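Local coordinates for hypothetical protein HI1011 (Haemophilus influenzae, PDB 1YZY) that catalyses the ATP-dependent phosphorylation of 3-oxo-tetronate to 3-oxo-tetronate 4-phosphate, as a member of the four-carbon acid sugar kinase family, at residues F183-L186 and K187-Y191; V172-G175 and A176-Q180; K80-S83 and T84-T88; S221-G224 and A225-A229; V196-D200 and N201-E205. All coordinates share one frame; numbering follows the deposited sequence.

Interaction 1: residues F183-L186 and K187-Y191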
loop_
_atom_site.group_PDB
_atom_site.type_symbol
_atom_site.label_atom_id
_atom_site.label_comp_id
_atom_site.label_asym_id
_atom_site.label_seq_id
_atom_site.Cartn_x
_atom_site.Cartn_y
_atom_site.Cartn_z
ATOM N N PHE A 183 0.324 -29.587 8.959
ATOM C CA PHE A 183 -0.192 -28.586 9.893
ATOM C C PHE A 183 -0.689 -29.315 11.140
ATOM O O PHE A 183 -0.475 -28.862 12.268
ATOM C CB PHE A 183 -1.382 -27.814 9.299
ATOM C CG PHE A 183 -1.009 -26.734 8.313
ATOM C CD1 PHE A 183 0.285 -26.247 8.225
ATOM C CD2 PHE A 183 -1.978 -26.201 7.466
ATOM C CE1 PHE A 183 0.614 -25.245 7.307
ATOM C CE2 PHE A 183 -1.660 -25.202 6.545
ATOM C CZ PHE A 183 -0.364 -24.725 6.466
ATOM N N ALA A 184 -1.409 -30.412 10.919
ATOM C CA ALA A 184 -1.952 -31.211 12.007
ATOM C C ALA A 184 -0.834 -31.827 12.845
ATOM O O ALA A 184 -0.977 -32.024 14.055
ATOM C CB ALA A 184 -2.856 -32.295 11.448
ATOM N N GLU A 185 0.270 -32.140 12.180
ATOM C CA GLU A 185 1.443 -32.735 12.803
ATOM C C GLU A 185 2.197 -31.696 13.636
ATOM O O GLU A 185 2.595 -31.979 14.764
ATOM C CB GLU A 185 2.332 -33.327 11.703
ATOM C CG GLU A 185 3.797 -33.495 12.031
ATOM C CD GLU A 185 4.656 -33.497 10.771
ATOM O OE1 GLU A 185 5.093 -32.398 10.345
ATOM O OE2 GLU A 185 4.881 -34.590 10.198
ATOM N N LEU A 186 2.407 -30.505 13.072
ATOM C CA LEU A 186 3.104 -29.425 13.777
ATOM C C LEU A 186 2.330 -29.006 15.030
ATOM O O LEU A 186 2.932 -28.706 16.059
ATOM C CB LEU A 186 3.314 -28.217 12.862
ATOM C CG LEU A 186 4.282 -28.349 11.686
ATOM C CD1 LEU A 186 4.276 -27.065 10.867
ATOM C CD2 LEU A 186 5.687 -28.655 12.178
ATOM N N LYS A 187 1.002 -28.981 14.931
ATOM C CA LYS A 187 0.142 -28.625 16.055
ATOM C C LYS A 187 0.215 -29.647 17.185
ATOM O O LYS A 187 0.099 -29.293 18.363
ATOM C CB LYS A 187 -1.310 -28.486 15.596
ATOM C CG LYS A 187 -1.543 -27.322 14.658
ATOM C CD LYS A 187 -2.982 -27.268 14.155
ATOM C CE LYS A 187 -3.964 -26.890 15.253
ATOM N NZ LYS A 187 -5.359 -26.839 14.732
ATOM N N ALA A 188 0.327 -30.919 16.823
ATOM C CA ALA A 188 0.420 -31.987 17.810
ATOM C C ALA A 188 1.764 -31.888 18.531
ATOM O O ALA A 188 1.877 -32.226 19.708
ATOM C CB ALA A 188 0.269 -33.338 17.136
ATOM N N GLN A 189 2.782 -31.422 17.815
ATOM C CA GLN A 189 4.115 -31.251 18.376
ATOM C C GLN A 189 4.230 -30.003 19.264
ATOM O O GLN A 189 5.308 -29.717 19.801
ATOM C CB GLN A 189 5.144 -31.187 17.251
ATOM C CG GLN A 189 5.194 -32.448 16.409
ATOM C CD GLN A 189 6.146 -32.332 15.238
ATOM O OE1 GLN A 189 6.282 -31.270 14.631
ATOM N NE2 GLN A 189 6.806 -33.434 14.906
ATOM N N GLY A 190 3.124 -29.265 19.402
ATOM C CA GLY A 190 3.095 -28.069 20.234
ATOM C C GLY A 190 3.517 -26.762 19.583
ATOM O O GLY A 190 3.924 -25.820 20.270
ATOM N N TYR A 191 3.474 -26.714 18.258
ATOM C CA TYR A 191 3.844 -25.507 17.533
ATOM C C TYR A 191 2.636 -24.587 17.422
ATOM O O TYR A 191 1.518 -25.051 17.181
ATOM C CB TYR A 191 4.369 -25.858 16.144
ATOM C CG TYR A 191 5.728 -26.514 16.140
ATOM C CD1 TYR A 191 6.871 -25.787 16.469
ATOM C CD2 TYR A 191 5.877 -27.856 15.796
ATOM C CE1 TYR A 191 8.126 -26.376 16.456
ATOM C CE2 TYR A 191 7.131 -28.458 15.776
ATOM C CZ TYR A 191 8.247 -27.715 16.109
ATOM O OH TYR A 191 9.486 -28.307 16.123
#

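Interaction 2: residues V172-G175 and A176-Q180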
loop_
_atom_site.group_PDB
_atom_site.type_symbol
_atom_site.label_atom_id
_atom_site.label_comp_id
_atom_site.label_asym_id
_atom_site.label_seq_id
_atom_site.Cartn_x
_atom_site.Cartn_y
_atom_site.Cartn_z
ATOM N N VAL A 172 5.322 -29.364 0.560
ATOM C CA VAL A 172 4.407 -28.422 -0.074
ATOM C C VAL A 172 4.120 -28.895 -1.503
ATOM O O VAL A 172 2.972 -28.870 -1.957
ATOM C CB VAL A 172 4.969 -26.956 -0.093
ATOM C CG1 VAL A 172 3.886 -25.988 -0.536
ATOM C CG2 VAL A 172 5.472 -26.554 1.273
ATOM N N ILE A 173 5.158 -29.346 -2.203
ATOM C CA ILE A 173 4.976 -29.800 -3.575
ATOM C C ILE A 173 4.042 -31.002 -3.721
ATOM O O ILE A 173 3.702 -31.388 -4.837
ATOM C CB ILE A 173 6.309 -30.068 -4.281
ATOM C CG1 ILE A 173 7.076 -31.189 -3.580
ATOM C CG2 ILE A 173 7.116 -28.790 -4.339
ATOM C CD1 ILE A 173 8.397 -31.506 -4.233
ATOM N N LYS A 174 3.609 -31.571 -2.601
ATOM C CA LYS A 174 2.695 -32.708 -2.626
ATOM C C LYS A 174 1.233 -32.277 -2.565
ATOM O O LYS A 174 0.332 -33.109 -2.696
ATOM C CB LYS A 174 3.007 -33.688 -1.495
ATOM C CG LYS A 174 4.390 -34.309 -1.604
ATOM C CD LYS A 174 4.588 -35.393 -0.567
ATOM C CE LYS A 174 5.944 -36.063 -0.735
ATOM N NZ LYS A 174 6.099 -37.236 0.171
ATOM N N GLY A 175 0.989 -30.990 -2.330
ATOM C CA GLY A 175 -0.386 -30.524 -2.301
ATOM C C GLY A 175 -0.947 -29.944 -1.020
ATOM O O GLY A 175 -0.321 -29.987 0.032
ATOM N N ALA A 176 -2.152 -29.392 -1.138
ATOM C CA ALA A 176 -2.865 -28.765 -0.030
ATOM C C ALA A 176 -3.164 -29.736 1.092
ATOM O O ALA A 176 -2.951 -29.406 2.252
ATOM C CB ALA A 176 -4.160 -28.135 -0.531
ATOM N N SER A 177 -3.676 -30.918 0.745
ATOM C CA SER A 177 -4.002 -31.948 1.735
ATOM C C SER A 177 -2.786 -32.388 2.551
ATOM O O SER A 177 -2.886 -32.603 3.755
ATOM C CB SER A 177 -4.635 -33.166 1.060
ATOM O OG SER A 177 -5.916 -32.846 0.553
ATOM N N ARG A 178 -1.652 -32.560 1.887
ATOM C CA ARG A 178 -0.429 -32.962 2.569
ATOM C C ARG A 178 0.028 -31.855 3.520
ATOM O O ARG A 178 0.597 -32.129 4.576
ATOM C CB ARG A 178 0.674 -33.277 1.546
ATOM C CG ARG A 178 2.052 -33.535 2.150
ATOM C CD ARG A 178 2.027 -34.695 3.152
ATOM N NE ARG A 178 3.302 -34.843 3.855
ATOM C CZ ARG A 178 3.444 -35.433 5.039
ATOM N NH1 ARG A 178 2.396 -35.953 5.668
ATOM N NH2 ARG A 178 4.627 -35.433 5.632
ATOM N N VAL A 179 -0.161 -30.608 3.101
ATOM C CA VAL A 179 0.219 -29.460 3.916
ATOM C C VAL A 179 -0.626 -29.444 5.179
ATOM O O VAL A 179 -0.118 -29.190 6.259
ATOM C CB VAL A 179 0.068 -28.135 3.130
ATOM C CG1 VAL A 179 0.305 -26.940 4.039
ATOM C CG2 VAL A 179 1.068 -28.106 1.988
ATOM N N GLN A 180 -1.913 -29.735 5.041
ATOM C CA GLN A 180 -2.817 -29.765 6.185
ATOM C C GLN A 180 -2.460 -30.896 7.145
ATOM O O GLN A 180 -2.741 -30.821 8.350
ATOM C CB GLN A 180 -4.262 -29.920 5.719
ATOM C CG GLN A 180 -4.741 -28.749 4.886
ATOM C CD GLN A 180 -6.152 -28.928 4.367
ATOM O OE1 GLN A 180 -6.748 -27.990 3.843
ATOM N NE2 GLN A 180 -6.697 -30.136 4.508
#

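Interaction 3: residues K80-S83 and T84-T88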
loop_
_atom_site.group_PDB
_atom_site.type_symbol
_atom_site.label_atom_id
_atom_site.label_comp_id
_atom_site.label_asym_id
_atom_site.label_seq_id
_atom_site.Cartn_x
_atom_site.Cartn_y
_atom_site.Cartn_z
ATOM N N LYS A 80 -0.443 -8.584 7.819
ATOM C CA LYS A 80 0.552 -8.319 6.791
ATOM C C LYS A 80 1.773 -7.536 7.253
ATOM O O LYS A 80 1.657 -6.413 7.737
ATOM C CB LYS A 80 -0.128 -7.600 5.618
ATOM C CG LYS A 80 0.781 -6.769 4.724
ATOM C CD LYS A 80 1.365 -7.578 3.611
ATOM C CE LYS A 80 2.199 -6.718 2.694
ATOM N NZ LYS A 80 3.461 -6.237 3.313
ATOM N N TYR A 81 2.949 -8.118 7.042
ATOM C CA TYR A 81 4.214 -7.492 7.400
ATOM C C TYR A 81 5.163 -7.469 6.195
ATOM O O TYR A 81 4.771 -7.827 5.087
ATOM C CB TYR A 81 4.843 -8.175 8.622
ATOM C CG TYR A 81 4.766 -9.684 8.614
ATOM C CD1 TYR A 81 5.540 -10.439 7.734
ATOM C CD2 TYR A 81 3.928 -10.359 9.495
ATOM C CE1 TYR A 81 5.481 -11.829 7.733
ATOM C CE2 TYR A 81 3.860 -11.746 9.505
ATOM C CZ TYR A 81 4.644 -12.477 8.620
ATOM O OH TYR A 81 4.607 -13.856 8.640
ATOM N N CYS A 82 6.397 -7.023 6.392
ATOM C CA CYS A 82 7.332 -6.933 5.277
ATOM C C CYS A 82 7.842 -8.296 4.801
ATOM O O CYS A 82 7.919 -9.253 5.587
ATOM C CB CYS A 82 8.503 -6.018 5.641
ATOM S SG CYS A 82 9.491 -5.412 4.241
ATOM N N SER A 83 8.179 -8.377 3.513
ATOM C CA SER A 83 8.687 -9.615 2.927
ATOM C C SER A 83 10.095 -9.991 3.427
ATOM O O SER A 83 10.570 -11.109 3.193
ATOM C CB SER A 83 8.633 -9.550 1.395
ATOM O OG SER A 83 9.510 -8.568 0.860
ATOM N N THR A 84 10.758 -9.061 4.113
ATOM C CA THR A 84 12.087 -9.316 4.676
ATOM C C THR A 84 11.985 -9.563 6.186
ATOM O O THR A 84 12.987 -9.571 6.906
ATOM C CB THR A 84 13.097 -8.197 4.354
ATOM O OG1 THR A 84 12.428 -6.935 4.289
ATOM C CG2 THR A 84 13.760 -8.460 3.022
ATOM N N PHE A 85 10.750 -9.782 6.641
ATOM C CA PHE A 85 10.438 -10.081 8.035
ATOM C C PHE A 85 10.904 -9.014 9.035
ATOM O O PHE A 85 11.119 -9.319 10.207
ATOM C CB PHE A 85 11.021 -11.464 8.397
ATOM C CG PHE A 85 10.196 -12.237 9.387
ATOM C CD1 PHE A 85 8.944 -12.731 9.035
ATOM C CD2 PHE A 85 10.674 -12.488 10.671
ATOM C CE1 PHE A 85 8.183 -13.461 9.945
ATOM C CE2 PHE A 85 9.910 -13.222 11.592
ATOM C CZ PHE A 85 8.669 -13.704 11.224
ATOM N N ASP A 86 10.986 -7.763 8.581
ATOM C CA ASP A 86 11.429 -6.623 9.408
ATOM C C ASP A 86 10.921 -6.649 10.843
ATOM O O ASP A 86 9.719 -6.506 11.082
ATOM C CB ASP A 86 11.031 -5.299 8.752
ATOM C CG ASP A 86 11.626 -5.137 7.376
ATOM O OD1 ASP A 86 11.488 -6.081 6.576
ATOM O OD2 ASP A 86 12.236 -4.083 7.090
ATOM N N SER A 87 11.858 -6.786 11.781
ATOM C CA SER A 87 11.564 -6.857 13.209
ATOM C C SER A 87 12.861 -7.017 14.014
ATOM O O SER A 87 13.963 -6.899 13.470
ATOM C CB SER A 87 10.644 -8.057 13.480
ATOM O OG SER A 87 11.162 -9.254 12.901
ATOM N N THR A 88 12.709 -7.207 15.324
ATOM C CA THR A 88 13.822 -7.438 16.253
ATOM C C THR A 88 13.304 -8.436 17.292
ATOM O O THR A 88 12.169 -8.912 17.183
ATOM C CB THR A 88 14.283 -6.155 16.997
ATOM O OG1 THR A 88 13.231 -5.675 17.841
ATOM C CG2 THR A 88 14.703 -5.067 16.015
HETATM O O HOH W 1 7.805 -6.272 9.245
#

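Interaction 4: residues S221-G224 and A225-A229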
loop_
_atom_site.group_PDB
_atom_site.type_symbol
_atom_site.label_atom_id
_atom_site.label_comp_id
_atom_site.label_asym_id
_atom_site.label_seq_id
_atom_site.Cartn_x
_atom_site.Cartn_y
_atom_site.Cartn_z
ATOM N N SER A 221 2.933 -9.980 0.830
ATOM C CA SER A 221 1.859 -9.846 -0.153
ATOM C C SER A 221 1.644 -11.131 -0.954
ATOM O O SER A 221 0.560 -11.355 -1.493
ATOM C CB SER A 221 2.157 -8.702 -1.109
ATOM O OG SER A 221 2.239 -7.469 -0.424
ATOM N N GLY A 222 2.699 -11.938 -1.071
ATOM C CA GLY A 222 2.626 -13.183 -1.814
ATOM C C GLY A 222 1.447 -14.086 -1.511
ATOM O O GLY A 222 0.725 -14.486 -2.423
ATOM N N LEU A 223 1.260 -14.451 -0.248
ATOM C CA LEU A 223 0.149 -15.327 0.113
ATOM C C LEU A 223 -1.197 -14.666 -0.092
ATOM O O LEU A 223 -2.146 -15.308 -0.560
ATOM C CB LEU A 223 0.263 -15.790 1.568
ATOM C CG LEU A 223 -0.921 -16.606 2.094
ATOM C CD1 LEU A 223 -1.056 -17.907 1.307
ATOM C CD2 LEU A 223 -0.739 -16.895 3.569
ATOM N N GLY A 224 -1.292 -13.408 0.330
ATOM C CA GLY A 224 -2.532 -12.663 0.205
ATOM C C GLY A 224 -3.030 -12.633 -1.218
ATOM O O GLY A 224 -4.237 -12.693 -1.445
ATOM N N ALA A 225 -2.095 -12.490 -2.160
ATOM C CA ALA A 225 -2.392 -12.461 -3.595
ATOM C C ALA A 225 -3.033 -13.766 -4.060
ATOM O O ALA A 225 -4.026 -13.761 -4.797
ATOM C CB ALA A 225 -1.124 -12.216 -4.372
ATOM N N TYR A 226 -2.445 -14.887 -3.650
ATOM C CA TYR A 226 -2.968 -16.187 -4.031
ATOM C C TYR A 226 -4.261 -16.531 -3.335
ATOM O O TYR A 226 -5.043 -17.343 -3.842
ATOM C CB TYR A 226 -1.904 -17.272 -3.873
ATOM C CG TYR A 226 -0.972 -17.268 -5.059
ATOM C CD1 TYR A 226 0.218 -16.552 -5.032
ATOM C CD2 TYR A 226 -1.338 -17.889 -6.248
ATOM C CE1 TYR A 226 1.020 -16.445 -6.168
ATOM C CE2 TYR A 226 -0.548 -17.782 -7.388
ATOM C CZ TYR A 226 0.626 -17.061 -7.342
ATOM O OH TYR A 226 1.403 -16.951 -8.479
ATOM N N MET A 227 -4.488 -15.923 -2.173
ATOM C CA MET A 227 -5.735 -16.126 -1.435
ATOM C C MET A 227 -6.859 -15.380 -2.159
ATOM O O MET A 227 -8.010 -15.807 -2.150
ATOM C CB MET A 227 -5.603 -15.612 -0.003
ATOM C CG MET A 227 -4.618 -16.396 0.833
ATOM S SD MET A 227 -4.613 -15.832 2.527
ATOM C CE MET A 227 -6.099 -16.610 3.124
ATOM N N ALA A 228 -6.525 -14.227 -2.724
ATOM C CA ALA A 228 -7.477 -13.430 -3.489
ATOM C C ALA A 228 -7.810 -14.189 -4.781
ATOM O O ALA A 228 -8.973 -14.325 -5.144
ATOM C CB ALA A 228 -6.867 -12.077 -3.821
ATOM N N ALA A 229 -6.777 -14.691 -5.457
ATOM C CA ALA A 229 -6.964 -15.445 -6.696
ATOM C C ALA A 229 -7.828 -16.681 -6.478
ATOM O O ALA A 229 -8.594 -17.063 -7.360
ATOM C CB ALA A 229 -5.612 -15.839 -7.309
#

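Interaction 5: residues V196-D200 and N201-E205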
loop_
_atom_site.group_PDB
_atom_site.type_symbol
_atom_site.label_atom_id
_atom_site.label_comp_id
_atom_site.label_asym_id
_atom_site.label_seq_id
_atom_site.Cartn_x
_atom_site.Cartn_y
_atom_site.Cartn_z
ATOM N N VAL A 196 6.345 -21.784 6.068
ATOM C CA VAL A 196 6.108 -22.655 4.928
ATOM C C VAL A 196 7.016 -22.214 3.783
ATOM O O VAL A 196 7.090 -21.029 3.442
ATOM C CB VAL A 196 4.625 -22.634 4.480
ATOM C CG1 VAL A 196 4.386 -23.654 3.370
ATOM C CG2 VAL A 196 3.701 -22.937 5.648
ATOM N N ASP A 197 7.762 -23.173 3.246
ATOM C CA ASP A 197 8.680 -22.927 2.150
ATOM C C ASP A 197 7.982 -22.498 0.859
ATOM O O ASP A 197 6.782 -22.729 0.670
ATOM C CB ASP A 197 9.497 -24.192 1.871
ATOM C CG ASP A 197 10.683 -24.348 2.799
ATOM O OD1 ASP A 197 10.872 -23.509 3.702
ATOM O OD2 ASP A 197 11.445 -25.316 2.605
ATOM N N ALA A 198 8.760 -21.917 -0.049
ATOM C CA ALA A 198 8.256 -21.484 -1.346
ATOM C C ALA A 198 9.400 -20.927 -2.163
ATOM O O ALA A 198 9.847 -19.806 -1.933
ATOM C CB ALA A 198 7.164 -20.431 -1.185
ATOM N N VAL A 199 9.947 -21.747 -3.051
ATOM C CA VAL A 199 11.036 -21.305 -3.922
ATOM C C VAL A 199 10.461 -21.003 -5.304
ATOM O O VAL A 199 11.149 -20.469 -6.178
ATOM C CB VAL A 199 12.144 -22.371 -4.043
ATOM C CG1 VAL A 199 12.945 -22.434 -2.764
ATOM C CG2 VAL A 199 11.537 -23.735 -4.367
ATOM N N ASP A 200 9.176 -21.313 -5.456
ATOM C CA ASP A 200 8.427 -21.125 -6.682
ATOM C C ASP A 200 7.011 -20.674 -6.300
ATOM O O ASP A 200 6.478 -21.093 -5.276
ATOM C CB ASP A 200 8.375 -22.452 -7.437
ATOM C CG ASP A 200 7.588 -22.362 -8.704
ATOM O OD1 ASP A 200 6.414 -22.781 -8.700
ATOM O OD2 ASP A 200 8.143 -21.862 -9.704
ATOM N N ASN A 201 6.400 -19.837 -7.134
ATOM C CA ASN A 201 5.060 -19.314 -6.861
ATOM C C ASN A 201 3.934 -20.312 -6.681
ATOM O O ASN A 201 2.943 -20.005 -6.012
ATOM C CB ASN A 201 4.674 -18.292 -7.939
ATOM C CG ASN A 201 4.968 -16.833 -7.607
ATOM O OD1 ASN A 201 6.109 -16.468 -7.349
ATOM N ND2 ASN A 201 3.935 -15.998 -7.603
ATOM N N SER A 202 4.037 -21.483 -7.299
ATOM C CA SER A 202 2.974 -22.469 -7.136
ATOM C C SER A 202 2.856 -22.929 -5.684
ATOM O O SER A 202 1.797 -23.417 -5.270
ATOM C CB SER A 202 3.162 -23.668 -8.071
ATOM O OG SER A 202 4.308 -24.438 -7.744
ATOM N N GLN A 203 3.932 -22.771 -4.911
ATOM C CA GLN A 203 3.911 -23.152 -3.499
ATOM C C GLN A 203 2.959 -22.258 -2.691
ATOM O O GLN A 203 2.443 -22.679 -1.656
ATOM C CB GLN A 203 5.313 -23.090 -2.886
ATOM C CG GLN A 203 6.128 -24.365 -3.007
ATOM C CD GLN A 203 7.003 -24.389 -4.241
ATOM O OE1 GLN A 203 6.656 -25.001 -5.250
ATOM N NE2 GLN A 203 8.170 -23.765 -4.152
ATOM N N LEU A 204 2.781 -21.009 -3.130
ATOM C CA LEU A 204 1.882 -20.060 -2.455
ATOM C C LEU A 204 0.449 -20.379 -2.830
ATOM O O LEU A 204 -0.487 -20.146 -2.053
ATOM C CB LEU A 204 2.226 -18.610 -2.829
ATOM C CG LEU A 204 3.596 -18.130 -2.351
ATOM C CD1 LEU A 204 3.942 -16.816 -3.011
ATOM C CD2 LEU A 204 3.618 -18.020 -0.813
ATOM N N GLU A 205 0.297 -20.913 -4.037
ATOM C CA GLU A 205 -0.992 -21.322 -4.570
ATOM C C GLU A 205 -1.503 -22.533 -3.765
ATOM O O GLU A 205 -2.705 -22.667 -3.501
ATOM C CB GLU A 205 -0.805 -21.669 -6.047
ATOM C CG GLU A 205 -2.069 -21.926 -6.847
ATOM C CD GLU A 205 -1.798 -21.970 -8.348
ATOM O OE1 GLU A 205 -2.772 -21.932 -9.129
ATOM O OE2 GLU A 205 -0.613 -22.029 -8.752
HETATM O O HOH W 2 4.057 -21.725 0.257
HETATM O O HOH W 3 7.871 -18.452 -9.337
#

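Interaction 1: residues F183-L186 and K187-Y191
The ring of Tyr191 turns an edge to the last turn of the helix: the carbonyl of Leu186 lies near the ring plane, its O 3.1 Å from Tyr191 CD2, and Gln189 OE1 also lies at the edge, in plane. On the same flank Leu186 CD2 packs against Tyr191 CD2 at 3.7 Å. A second flat contact sets the carboxylate of Glu185 beside the amide of Gln189: the two side chains run in the same direction, their planes 22° apart, and the CH2 group at Glu185 CG lies against the amide carbon, 4.1 Å from Gln189 CD. Gln189 CG stands beside its own backbone N (chi1 -61°), which lays the chain back over the preceding turn and brings CG to 3.1 Å from Glu185 O. Lys187 likewise rests its CG on Phe183 O, one helical turn back.

The backbone closes as a Schellman motif. Gly190 leaves the helix with positive phi, Tyr191 N donates to Leu186 O at 3.0 Å with an N-H...O angle of 156°, and Gly190 N bonds to Lys187 O inside that loop at 3.2 Å. Leu186 O is thus gripped by an amide from beyond the turn, and Tyr191 CB and the ring edge lie against the same oxygen. The C-terminal end of helix 176-188 packs Phe183 and Leu186 on Val167 of strand 164-167; Phe183 also meets Leu207 and Ala210 of helix 202-210 and the ring of Phe214, and Tyr191 leans on Lys163.

Interaction 2: residues V172-G175 and A176-Q180
Arg178 reaches back along Lys174, the two chains lying side by side and pointing the same way. Its CB sits 3.8 Å from Gly175 O and 3.9 Å from Lys174 CB. CG follows at 3.8 Å from Lys174 CB, and lies near Lys174 CD as well. CG is placed opposite the backbone N (chi1 173°) and the chain then bends at chi2 (58°), carrying NE off to a salt bridge with Asp171 of the preceding helix 169-172. At the tip, NH1 makes a long, weak ion pair with Glu181. The ammonium of Lys174 stays apart, NZ 5.2 Å from Arg178 NE; the carboxylate of Asp171 probably eases the like charges.

On the buried side Val179 takes over. Its CG2, beside the backbone N, lies 3.0 Å from Gly175 O and 3.9 Å from Val172 CA, while Val179 N donates to the same carbonyl O of Gly175 at 3.1 Å. Val172 and Val179 face helix 202-210, touching Gln203 and Ala210 respectively.

Gly175 N bonds to Val172 O, closing a type I turn over residues 172-175. The arrangement is a tight turn between two consecutive helices, 169-172 and 176-188, with Gly175, at a positive phi of 117°, in the N-cap position.

Interaction 3: residues K80-S83 and T84-T88
Tyr81 and Phe85 form the packed half of this turn. Their rings make an offset edge-to-face pair, planes at 83° and centroids 5.4 Å apart, with an edge of Phe85 directed at the face of Tyr81 and Phe85 CD1 3.8 Å from Tyr81 CE1. Tyr81 has CG between its backbone N and carbonyl carbon (chi1 42°), which turns the ring toward Phe85, and its OH is held by Thr218. Ile93 and Ile111 touch both rings, while Leu152 and Leu155 of helix 152-159 add to the enclosure of Phe85.

Between the two halves runs a type I beta turn from Cys82 to Phe85, closed by Phe85 N donating to Cys82 O at 3.1 Å, the amide standing well above the carbonyl plane. It lies just beyond the C-terminal end of strand 77-80, in the loop that leads toward helix 93-104 within the sugar-binding domain.

The looser side is confined to Cys82 and Ser83, both partly exposed. Next to them a buried bond, Thr84 OG1 to the syn lone pair of Asp86 OD1 at 2.6 Å, helps orient the carboxylate; Asp86 OD1 also lies 3.1 Å from Cys82 CB and close to SG. A water joins the two arms by accepting from Cys82 N and donating to Asp86 O at 2.7 Å. Ser87 OG turns back to Phe85 O and also bonds Gln159, and Lys80 NZ reaches Tyr81 O at 2.7 Å.

Interaction 4: residues S221-G224 and A225-A229
Leu223 and Met227, one turn apart on helix 221-232, lean across each other at a slant. The helix follows strand 216-219 in a strand-turn-helix unit of the sugar-binding domain. Met227 CG, anti to its carbonyl carbon (chi1 -66°), lies over Leu223 O at 3.0 Å; the extended chi2 (-175°) then carries SD to 3.8 Å from Leu223 CG, and the bend at chi3 turns only the terminal CE. Leu223 places CG anti to its backbone N (chi1 174°), which sets it on the Met227 side, with Leu223 CD1 3.9 Å from Met227 CG. Both side chains also rest on Tyr78 of strand 77-80.

Tyr226 stands on a different face, with the edge of its ring toward the carbonyl of Gly222, whose O is 3.4 Å from Tyr226 CD1. The ring passes on to Leu204, Glu205 and Ala208 of helix 202-210, its hydroxyl bonded to Asn201. Ala225 and Ala228 present methyl groups to helix 9-20, where Phe18 and Leu19 fit against them. Ser221 OG bonds to Asp14 of that helix.

Backbone bonds run regularly beneath: Ala225 N to Ser221 O, Ala228 N to Gly224 O, and a weak one from Tyr226 N to Gly222 O. The bond from Met227 N to Leu223 O measures 2.9 Å, the donor lying in the carbonyl plane.

Interaction 5: residues V196-D200 and N201-E205
Asp200 OD1 grips Ser202 twice, accepting from its OG at 2.8 Å and from its backbone N at 3.0 Å. The hydroxyl comes nearly along the C-O axis of the carboxylate, whereas the amide approaches from above the carboxylate plane, with an N-H...O angle of 159°. Asp200 CG lies anti to its backbone N (chi1 179°), which swings the carboxylate over the start of the helix; Gln203 N bonds in turn to Asp200 O at 3.1 Å.

Beside this capping bond, the aliphatic part of Gln203 packs on Ala198, with Gln203 CB 3.7 Å from Ala198 CB and Gln203 CG 3.9 Å from Ala198 CA. Leu204 CD2 lies 4.3 Å from the same Ala198 CB. A water accepts from Asn201 N at 3.0 Å and reaches Asp200 OD2 through a weak bond.

Farther out, Asn201 OD1 is held by Val117 N, and Asp197 holds the loop by accepting from the backbone amides of Asn124, Gly125 and Tyr169. Tyr169 of helix 169-172 also packs on Gln203. The whole is a side-chain capping bond at the N-terminal end of helix 202-210, where the chain turns out of strand 193-196 of the parallel three-stranded sheet and into the helix that follows.

From the N terminus the contacts come in series, with none nested or crossed, and each is local: turns, a capped helix start, a helix end and one stretch of helix. Interaction 3 follows strand 77-80; interactions 2 and 1 begin and end helix 176-188, their centres about 15 Å apart. Interaction 5 joins strand 193-196 to helix 202-210, and interaction 4 lies in the first turns of helix 221-232. In space, interaction 5 is the hub: Val172 of interaction 2 packs on Val196 and Gln203, Phe183 of interaction 1 touches Val196, and Tyr226 of interaction 4 meets Asn201 and Leu204. Interaction 4 also reaches interaction 3, where Ser221 touches Lys80. Together they tie the three-stranded parallel sheet to strands 77-80 and 216-219.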